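Local coordinates for protein phosphatase (Thermotoga maritima, PDB 1NF2) that probably acts as a magnesium-dependent phosphatase of the haloacid dehalogenase (HAD) family, carrying a distinctive substrate-binding domain, at residues Met1-Leu13 with Trp204-Asp218. Numbering follows the deposited sequence.
Sequences MYRVFVFDLDGTL and WKKEEIVVFGDNEND. With MG (magnesium ion), chain F.
Val4 to Phe7 pair in parallel with Ile209 to Phe212 at the centre of the Rossmann-like HAD core, a worked example of how neighbouring strand ends assemble an acidic metal site. The short strand axes run nearly parallel, 4.7 Å apart at closest approach, and the bond from Val6 N to Val210 O (2.8 Å) is nearly straight at 172°. Strand 36-40 flanks 4-8 and strand 227-230 flanks 209-213, leaving both strands internal.

Packing is tight on both faces. On one, Val4 sets CG2 over one face of the Trp204 indole, 3.9 Å from the centroid of its six-membered ring, while Val6 CB lies against Val211 CG1; helix 191-202 backs this side. On the other, Phe7 and Phe212 run side by side with planes 25° apart, slid so far that the rings barely overlap. Thr12, with CG2 anti to its backbone N, sets that methyl 3.8 Å from Phe212 CB.

The N-terminal end is looser and wetter. Glu208 O takes both Arg3 N and Val4 N, but Arg3 NH1 stays 4.0 Å from Glu208 OE1, short of a salt bridge, its guanidinium being paired with Asp264. Water joins Met1 N to Glu207 O, and another links Tyr2 OH with that same carbonyl.

Beyond the C-terminal strand ends the contact turns acidic. Asp8 CG lies anti to the backbone N (chi1 -176°), and its OD1 reaches magnesium at 2.5 Å; Asp214 OD2 lies 2.7 Å from the ion, and Asp10 belongs to the same site. Lys191 forms salt bridges with both Asp8 and Asp218. Magnesium and this lysine probably offset the mutual repulsion of the gathered carboxylates, consistent with a metal-dependent HAD phosphatase centre.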
ATOM      1  N   MET A   1     -12.924  18.708 -16.614  1.00 43.11           N
ATOM      2  CA  MET A   1     -13.526  18.114 -15.390  1.00 41.16           C
ATOM      3  C   MET A   1     -12.886  16.781 -15.008  1.00 40.55           C
ATOM      4  O   MET A   1     -12.349  16.062 -15.852  1.00 42.84           O
ATOM      5  CB  MET A   1     -15.034  17.942 -15.583  1.00 30.39           C
ATOM      6  CG  MET A   1     -15.781  19.273 -15.663  1.00 33.25           C
ATOM      7  SD  MET A   1     -17.521  19.087 -16.094  1.00 29.65           S
ATOM      8  CE  MET A   1     -18.207  18.817 -14.532  1.00 31.89           C
ATOM      9  N   TYR A   2     -12.960  16.462 -13.721  1.00 23.43           N
ATOM     10  CA  TYR A   2     -12.386  15.239 -13.178  1.00 20.64           C
ATOM     11  C   TYR A   2     -13.461  14.229 -12.826  1.00 21.64           C
ATOM     12  O   TYR A   2     -14.506  14.594 -12.289  1.00 18.55           O
ATOM     13  CB  TYR A   2     -11.556  15.592 -11.943  1.00 21.60           C
ATOM     14  CG  TYR A   2     -10.341  16.390 -12.312  1.00 19.66           C
ATOM     15  CD1 TYR A   2      -9.179  15.747 -12.748  1.00 18.55           C
ATOM     16  CD2 TYR A   2     -10.373  17.783 -12.333  1.00 16.98           C
ATOM     17  CE1 TYR A   2      -8.083  16.468 -13.200  1.00 16.00           C
ATOM     18  CE2 TYR A   2      -9.276  18.518 -12.784  1.00 14.78           C
ATOM     19  CZ  TYR A   2      -8.134  17.848 -13.220  1.00 16.08           C
ATOM     20  OH  TYR A   2      -7.051  18.545 -13.706  1.00 15.27           O
ATOM     21  N   ARG A   3     -13.203  12.957 -13.128  1.00 25.87           N
ATOM     22  CA  ARG A   3     -14.172  11.896 -12.850  1.00 28.60           C
ATOM     23  C   ARG A   3     -13.584  10.717 -12.078  1.00 26.14           C
ATOM     24  O   ARG A   3     -14.305   9.781 -11.737  1.00 24.24           O
ATOM     25  CB  ARG A   3     -14.770  11.372 -14.159  1.00 51.22           C
ATOM     26  CG  ARG A   3     -15.421  12.437 -15.017  1.00 60.70           C
ATOM     27  CD  ARG A   3     -16.006  11.844 -16.291  1.00 67.43           C
ATOM     28  NE  ARG A   3     -16.735  12.831 -17.083  1.00 74.06           N
ATOM     29  CZ  ARG A   3     -16.181  13.899 -17.649  1.00 77.31           C
ATOM     30  NH1 ARG A   3     -14.884  14.123 -17.511  1.00 79.53           N
ATOM     31  NH2 ARG A   3     -16.924  14.740 -18.358  1.00 79.92           N
ATOM     32  N   VAL A   4     -12.283  10.766 -11.805  1.00 23.63           N
ATOM     33  CA  VAL A   4     -11.605   9.687 -11.086  1.00 22.79           C
ATOM     34  C   VAL A   4     -10.797  10.305  -9.951  1.00 20.37           C
ATOM     35  O   VAL A   4      -9.981  11.193 -10.171  1.00 19.06           O
ATOM     36  CB  VAL A   4     -10.678   8.895 -12.041  1.00 25.30           C
ATOM     37  CG1 VAL A   4      -9.957   7.764 -11.285  1.00 24.76           C
ATOM     38  CG2 VAL A   4     -11.510   8.327 -13.186  1.00 22.12           C
ATOM     39  N   PHE A   5     -11.037   9.822  -8.741  1.00 20.72           N
ATOM     40  CA  PHE A   5     -10.396  10.360  -7.551  1.00 20.45           C
ATOM     41  C   PHE A   5      -9.593   9.302  -6.786  1.00 18.94           C
ATOM     42  O   PHE A   5     -10.155   8.383  -6.200  1.00 18.14           O
ATOM     43  CB  PHE A   5     -11.494  10.978  -6.674  1.00 25.56           C
ATOM     44  CG  PHE A   5     -12.322  12.017  -7.397  1.00 27.01           C
ATOM     45  CD1 PHE A   5     -11.864  13.331  -7.523  1.00 27.07           C
ATOM     46  CD2 PHE A   5     -13.517  11.665  -8.016  1.00 28.23           C
ATOM     47  CE1 PHE A   5     -12.579  14.277  -8.263  1.00 28.27           C
ATOM     48  CE2 PHE A   5     -14.244  12.603  -8.759  1.00 30.26           C
ATOM     49  CZ  PHE A   5     -13.773  13.912  -8.885  1.00 27.73           C
ATOM     50  N   VAL A   6      -8.273   9.443  -6.799  1.00 21.97           N
ATOM     51  CA  VAL A   6      -7.396   8.482  -6.132  1.00 22.23           C
ATOM     52  C   VAL A   6      -6.871   9.020  -4.798  1.00 20.77           C
ATOM     53  O   VAL A   6      -6.319  10.113  -4.732  1.00 22.39           O
ATOM     54  CB  VAL A   6      -6.213   8.114  -7.054  1.00 16.44           C
ATOM     55  CG1 VAL A   6      -5.357   7.022  -6.399  1.00 15.74           C
ATOM     56  CG2 VAL A   6      -6.752   7.634  -8.408  1.00 13.60           C
ATOM     57  N   PHE A   7      -7.029   8.235  -3.741  1.00 17.31           N
ATOM     58  CA  PHE A   7      -6.608   8.660  -2.410  1.00 19.31           C
ATOM     59  C   PHE A   7      -5.693   7.670  -1.693  1.00 20.06           C
ATOM     60  O   PHE A   7      -6.014   6.486  -1.584  1.00 20.74           O
ATOM     61  CB  PHE A   7      -7.830   8.847  -1.497  1.00 20.05           C
ATOM     62  CG  PHE A   7      -8.901   9.737  -2.054  1.00 21.05           C
ATOM     63  CD1 PHE A   7      -8.803  11.122  -1.947  1.00 21.67           C
ATOM     64  CD2 PHE A   7     -10.035   9.189  -2.650  1.00 21.07           C
ATOM     65  CE1 PHE A   7      -9.826  11.955  -2.422  1.00 22.77           C
ATOM     66  CE2 PHE A   7     -11.065  10.014  -3.130  1.00 23.49           C
ATOM     67  CZ  PHE A   7     -10.958  11.398  -3.014  1.00 19.74           C
ATOM     68  N   ASP A   8      -4.561   8.146  -1.189  1.00 25.37           N
ATOM     69  CA  ASP A   8      -3.699   7.272  -0.402  1.00 26.40           C
ATOM     70  C   ASP A   8      -4.450   7.295   0.933  1.00 27.65           C
ATOM     71  O   ASP A   8      -5.240   8.216   1.180  1.00 27.56           O
ATOM     72  CB  ASP A   8      -2.302   7.885  -0.234  1.00 21.37           C
ATOM     73  CG  ASP A   8      -1.328   6.960   0.504  1.00 22.92           C
ATOM     74  OD1 ASP A   8      -0.141   7.331   0.645  1.00 20.66           O
ATOM     75  OD2 ASP A   8      -1.737   5.868   0.946  1.00 21.11           O
ATOM     76  N   LEU A   9      -4.236   6.291   1.777  1.00 27.73           N
ATOM     77  CA  LEU A   9      -4.907   6.237   3.077  1.00 27.73           C
ATOM     78  C   LEU A   9      -4.075   6.936   4.149  1.00 27.45           C
ATOM     79  O   LEU A   9      -4.355   8.081   4.503  1.00 27.57           O
ATOM     80  CB  LEU A   9      -5.174   4.782   3.477  1.00 25.65           C
ATOM     81  CG  LEU A   9      -6.617   4.278   3.369  1.00 27.42           C
ATOM     82  CD1 LEU A   9      -7.263   4.785   2.102  1.00 30.72           C
ATOM     83  CD2 LEU A   9      -6.632   2.763   3.402  1.00 27.99           C
ATOM     84  N   ASP A  10      -3.049   6.250   4.657  1.00 19.14           N
ATOM     85  CA  ASP A  10      -2.179   6.816   5.686  1.00 18.24           C
ATOM     86  C   ASP A  10      -1.622   8.176   5.271  1.00 18.56           C
ATOM     87  O   ASP A  10      -1.283   8.388   4.103  1.00 16.59           O
ATOM     88  CB  ASP A  10      -1.026   5.848   5.993  1.00 26.98           C
ATOM     89  CG  ASP A  10      -1.493   4.599   6.733  1.00 27.99           C
ATOM     90  OD1 ASP A  10      -1.618   4.647   7.975  1.00 29.16           O
ATOM     91  OD2 ASP A  10      -1.753   3.575   6.072  1.00 27.39           O
ATOM     92  N   GLY A  11      -1.545   9.093   6.237  1.00 23.72           N
ATOM     93  CA  GLY A  11      -1.032  10.431   5.990  1.00 22.45           C
ATOM     94  C   GLY A  11      -1.813  11.260   4.983  1.00 22.41           C
ATOM     95  O   GLY A  11      -1.415  12.384   4.669  1.00 20.96           O
ATOM     96  N   THR A  12      -2.938  10.729   4.506  1.00 21.61           N
ATOM     97  CA  THR A  12      -3.743  11.399   3.485  1.00 21.65           C
ATOM     98  C   THR A  12      -5.235  11.462   3.839  1.00 21.38           C
ATOM     99  O   THR A  12      -5.699  12.461   4.390  1.00 20.98           O
ATOM    100  CB  THR A  12      -3.537  10.669   2.140  1.00 26.87           C
ATOM    101  OG1 THR A  12      -2.131  10.628   1.857  1.00 26.22           O
ATOM    102  CG2 THR A  12      -4.271  11.377   1.000  1.00 24.86           C
ATOM    103  N   LEU A  13      -5.982  10.409   3.524  1.00 18.76           N
ATOM    104  CA  LEU A  13      -7.406  10.377   3.852  1.00 23.51           C
ATOM    105  C   LEU A  13      -7.585  10.032   5.338  1.00 24.07           C
ATOM    106  O   LEU A  13      -8.558  10.449   5.962  1.00 24.77           O
ATOM    107  CB  LEU A  13      -8.148   9.335   3.006  1.00 28.19           C
ATOM    108  CG  LEU A  13      -9.540   9.669   2.447  1.00 28.67           C
ATOM    109  CD1 LEU A  13     -10.301   8.367   2.231  1.00 25.62           C
ATOM    110  CD2 LEU A  13     -10.315  10.571   3.397  1.00 27.50           C
ATOM    111  N   TRP A 204      -9.533   4.852 -18.291  1.00 42.00           N
ATOM    112  CA  TRP A 204      -9.470   6.209 -17.742  1.00 41.23           C
ATOM    113  C   TRP A 204      -8.508   6.956 -18.641  1.00 40.36           C
ATOM    114  O   TRP A 204      -7.685   6.349 -19.318  1.00 43.87           O
ATOM    115  CB  TRP A 204      -8.786   6.275 -16.362  1.00 35.53           C
ATOM    116  CG  TRP A 204      -9.339   5.519 -15.206  1.00 33.43           C
ATOM    117  CD1 TRP A 204      -8.643   5.111 -14.088  1.00 35.66           C
ATOM    118  CD2 TRP A 204     -10.685   5.152 -14.988  1.00 31.66           C
ATOM    119  NE1 TRP A 204      -9.485   4.516 -13.189  1.00 32.62           N
ATOM    120  CE2 TRP A 204     -10.752   4.527 -13.718  1.00 32.68           C
ATOM    121  CE3 TRP A 204     -11.855   5.287 -15.736  1.00 30.77           C
ATOM    122  CZ2 TRP A 204     -11.932   4.046 -13.190  1.00 31.46           C
ATOM    123  CZ3 TRP A 204     -13.023   4.808 -15.212  1.00 32.69           C
ATOM    124  CH2 TRP A 204     -13.057   4.193 -13.951  1.00 34.32           C
ATOM    125  N   LYS A 205      -8.592   8.277 -18.630  1.00 28.86           N
ATOM    126  CA  LYS A 205      -7.635   9.072 -19.372  1.00 28.95           C
ATOM    127  C   LYS A 205      -6.997   9.905 -18.262  1.00 27.03           C
ATOM    128  O   LYS A 205      -7.652  10.221 -17.274  1.00 24.84           O
ATOM    129  CB  LYS A 205      -8.312   9.927 -20.459  1.00 57.46           C
ATOM    130  CG  LYS A 205      -9.210  11.061 -20.007  1.00 61.68           C
ATOM    131  CD  LYS A 205      -9.932  11.642 -21.231  1.00 65.65           C
ATOM    132  CE  LYS A 205     -10.618  12.978 -20.950  1.00 68.54           C
ATOM    133  NZ  LYS A 205      -9.650  14.110 -20.851  1.00 70.08           N
ATOM    134  N   LYS A 206      -5.717  10.218 -18.391  1.00 33.53           N
ATOM    135  CA  LYS A 206      -5.028  10.988 -17.360  1.00 33.88           C
ATOM    136  C   LYS A 206      -5.687  12.312 -16.961  1.00 33.06           C
ATOM    137  O   LYS A 206      -5.714  12.659 -15.778  1.00 31.13           O
ATOM    138  CB  LYS A 206      -3.583  11.254 -17.788  1.00 38.29           C
ATOM    139  CG  LYS A 206      -2.698  10.029 -17.739  1.00 40.97           C
ATOM    140  CD  LYS A 206      -1.382  10.245 -18.476  1.00 44.30           C
ATOM    141  CE  LYS A 206      -0.668  11.508 -18.020  1.00 45.19           C
ATOM    142  NZ  LYS A 206      -0.298  11.462 -16.584  1.00 47.51           N
ATOM    143  N   GLU A 207      -6.213  13.038 -17.947  1.00 24.02           N
ATOM    144  CA  GLU A 207      -6.834  14.345 -17.718  1.00 24.67           C
ATOM    145  C   GLU A 207      -8.002  14.402 -16.744  1.00 21.83           C
ATOM    146  O   GLU A 207      -8.297  15.458 -16.200  1.00 20.22           O
ATOM    147  CB  GLU A 207      -7.289  14.966 -19.043  1.00 49.95           C
ATOM    148  CG  GLU A 207      -6.230  15.786 -19.754  1.00 56.86           C
ATOM    149  CD  GLU A 207      -6.828  16.724 -20.801  1.00 62.23           C
ATOM    150  OE1 GLU A 207      -7.523  16.230 -21.717  1.00 63.92           O
ATOM    151  OE2 GLU A 207      -6.605  17.953 -20.704  1.00 64.83           O
ATOM    152  N   GLU A 208      -8.670  13.279 -16.535  1.00 24.57           N
ATOM    153  CA  GLU A 208      -9.815  13.234 -15.637  1.00 22.62           C
ATOM    154  C   GLU A 208      -9.494  12.608 -14.276  1.00 20.00           C
ATOM    155  O   GLU A 208     -10.400  12.312 -13.496  1.00 18.36           O
ATOM    156  CB  GLU A 208     -10.944  12.453 -16.305  1.00 37.06           C
ATOM    157  CG  GLU A 208     -10.466  11.182 -16.971  1.00 42.03           C
ATOM    158  CD  GLU A 208     -11.601  10.299 -17.451  1.00 44.52           C
ATOM    159  OE1 GLU A 208     -12.625  10.842 -17.922  1.00 45.41           O
ATOM    160  OE2 GLU A 208     -11.463   9.059 -17.366  1.00 44.32           O
ATOM    161  N   ILE A 209      -8.210  12.430 -13.986  1.00 18.63           N
ATOM    162  CA  ILE A 209      -7.784  11.808 -12.733  1.00 18.15           C
ATOM    163  C   ILE A 209      -7.077  12.742 -11.763  1.00 17.54           C
ATOM    164  O   ILE A 209      -6.197  13.499 -12.157  1.00 17.15           O
ATOM    165  CB  ILE A 209      -6.820  10.633 -13.003  1.00 28.34           C
ATOM    166  CG1 ILE A 209      -7.467   9.634 -13.966  1.00 31.97           C
ATOM    167  CG2 ILE A 209      -6.466   9.940 -11.697  1.00 29.56           C
ATOM    168  CD1 ILE A 209      -6.589   8.443 -14.294  1.00 35.85           C
ATOM    169  N   VAL A 210      -7.470  12.672 -10.493  1.00 14.26           N
ATOM    170  CA  VAL A 210      -6.840  13.464  -9.441  1.00 14.70           C
ATOM    171  C   VAL A 210      -6.281  12.478  -8.409  1.00 14.72           C
ATOM    172  O   VAL A 210      -6.929  11.480  -8.103  1.00 13.17           O
ATOM    173  CB  VAL A 210      -7.855  14.368  -8.696  1.00 26.87           C
ATOM    174  CG1 VAL A 210      -7.116  15.324  -7.763  1.00 25.68           C
ATOM    175  CG2 VAL A 210      -8.685  15.130  -9.678  1.00 28.16           C
ATOM    176  N   VAL A 211      -5.089  12.752  -7.883  1.00 20.44           N
ATOM    177  CA  VAL A 211      -4.494  11.887  -6.863  1.00 20.90           C
ATOM    178  C   VAL A 211      -4.076  12.722  -5.656  1.00 19.94           C
ATOM    179  O   VAL A 211      -3.531  13.817  -5.805  1.00 20.23           O
ATOM    180  CB  VAL A 211      -3.234  11.120  -7.386  1.00 20.36           C
ATOM    181  CG1 VAL A 211      -3.623  10.180  -8.506  1.00 21.19           C
ATOM    182  CG2 VAL A 211      -2.199  12.093  -7.884  1.00 25.26           C
ATOM    183  N   PHE A 212      -4.374  12.214  -4.465  1.00 16.53           N
ATOM    184  CA  PHE A 212      -3.994  12.871  -3.217  1.00 15.82           C
ATOM    185  C   PHE A 212      -2.949  11.961  -2.579  1.00 16.88           C
ATOM    186  O   PHE A 212      -3.170  10.756  -2.462  1.00 12.42           O
ATOM    187  CB  PHE A 212      -5.196  12.988  -2.259  1.00 18.78           C
ATOM    188  CG  PHE A 212      -6.244  13.984  -2.690  1.00 19.35           C
ATOM    189  CD1 PHE A 212      -6.335  15.226  -2.073  1.00 20.28           C
ATOM    190  CD2 PHE A 212      -7.155  13.668  -3.682  1.00 19.06           C
ATOM    191  CE1 PHE A 212      -7.325  16.142  -2.439  1.00 19.64           C
ATOM    192  CE2 PHE A 212      -8.149  14.578  -4.059  1.00 22.78           C
ATOM    193  CZ  PHE A 212      -8.229  15.816  -3.431  1.00 21.03           C
ATOM    194  N   GLY A 213      -1.824  12.538  -2.174  1.00 27.29           N
ATOM    195  CA  GLY A 213      -0.782  11.748  -1.553  1.00 30.71           C
ATOM    196  C   GLY A 213       0.090  12.552  -0.605  1.00 30.28           C
ATOM    197  O   GLY A 213      -0.089  13.762  -0.445  1.00 36.09           O
ATOM    198  N   ASP A 214       1.032  11.866   0.028  1.00 19.21           N
ATOM    199  CA  ASP A 214       1.949  12.489   0.965  1.00 19.20           C
ATOM    200  C   ASP A 214       3.314  11.799   0.906  1.00 21.02           C
ATOM    201  O   ASP A 214       4.304  12.319   1.433  1.00 18.64           O
ATOM    202  CB  ASP A 214       1.403  12.350   2.384  1.00 21.64           C
ATOM    203  CG  ASP A 214       1.567  10.934   2.930  1.00 23.55           C
ATOM    204  OD1 ASP A 214       1.720  10.786   4.163  1.00 23.20           O
ATOM    205  OD2 ASP A 214       1.543   9.967   2.130  1.00 23.09           O
ATOM    206  N   ASN A 215       3.333  10.639   0.245  1.00 27.59           N
ATOM    207  CA  ASN A 215       4.489   9.735   0.122  1.00 30.23           C
ATOM    208  C   ASN A 215       5.424   9.702  -1.072  1.00 29.35           C
ATOM    209  O   ASN A 215       5.132  10.200  -2.155  1.00 29.79           O
ATOM    210  CB  ASN A 215       4.011   8.282   0.271  1.00 28.30           C
ATOM    211  CG  ASN A 215       4.028   7.817   1.684  1.00 32.79           C
ATOM    212  OD1 ASN A 215       3.661   6.679   1.985  1.00 34.32           O
ATOM    213  ND2 ASN A 215       4.466   8.691   2.577  1.00 37.34           N
ATOM    214  N   GLU A 216       6.542   9.020  -0.837  1.00 19.44           N
ATOM    215  CA  GLU A 216       7.552   8.765  -1.850  1.00 20.93           C
ATOM    216  C   GLU A 216       6.820   7.730  -2.701  1.00 17.99           C
ATOM    217  O   GLU A 216       6.859   7.772  -3.923  1.00 18.19           O
ATOM    218  CB  GLU A 216       8.787   8.128  -1.211  1.00 61.45           C
ATOM    219  CG  GLU A 216      10.096   8.819  -1.528  1.00 69.06           C
ATOM    220  CD  GLU A 216      10.342   8.941  -3.014  1.00 75.10           C
ATOM    221  OE1 GLU A 216      10.183   7.927  -3.727  1.00 78.23           O
ATOM    222  OE2 GLU A 216      10.699  10.051  -3.468  1.00 77.37           O
ATOM    223  N   ASN A 217       6.128   6.819  -2.016  1.00 18.60           N
ATOM    224  CA  ASN A 217       5.328   5.777  -2.651  1.00 19.29           C
ATOM    225  C   ASN A 217       4.233   6.347  -3.567  1.00 20.21           C
ATOM    226  O   ASN A 217       3.927   5.765  -4.609  1.00 20.40           O
ATOM    227  CB  ASN A 217       4.644   4.914  -1.587  1.00 23.50           C
ATOM    228  CG  ASN A 217       5.586   3.903  -0.942  1.00 27.51           C
ATOM    229  OD1 ASN A 217       5.244   3.293   0.076  1.00 27.70           O
ATOM    230  ND2 ASN A 217       6.761   3.711  -1.534  1.00 22.43           N
ATOM    231  N   ASP A 218       3.638   7.469  -3.162  1.00 23.88           N
ATOM    232  CA  ASP A 218       2.553   8.109  -3.918  1.00 24.23           C
ATOM    233  C   ASP A 218       3.068   8.927  -5.097  1.00 22.84           C
ATOM    234  O   ASP A 218       2.359   9.144  -6.074  1.00 21.84           O
ATOM    235  CB  ASP A 218       1.733   9.019  -2.993  1.00 21.78           C
ATOM    236  CG  ASP A 218       1.065   8.260  -1.867  1.00 21.96           C
ATOM    237  OD1 ASP A 218       0.865   8.864  -0.784  1.00 21.71           O
ATOM    238  OD2 ASP A 218       0.733   7.069  -2.060  1.00 21.49           O
TER
HETATM  239 MG    MG F 282       0.867   7.454   2.927  1.00 44.05          MG
HETATM  240  O   HOH W   1     -10.278  17.875 -16.528  1.00 31.26           O
HETATM  241  O   HOH W   2     -12.423  13.964 -18.446  1.00 65.94           O
HETATM  242  O   HOH W   3      -6.328  17.306 -16.019  1.00 38.28           O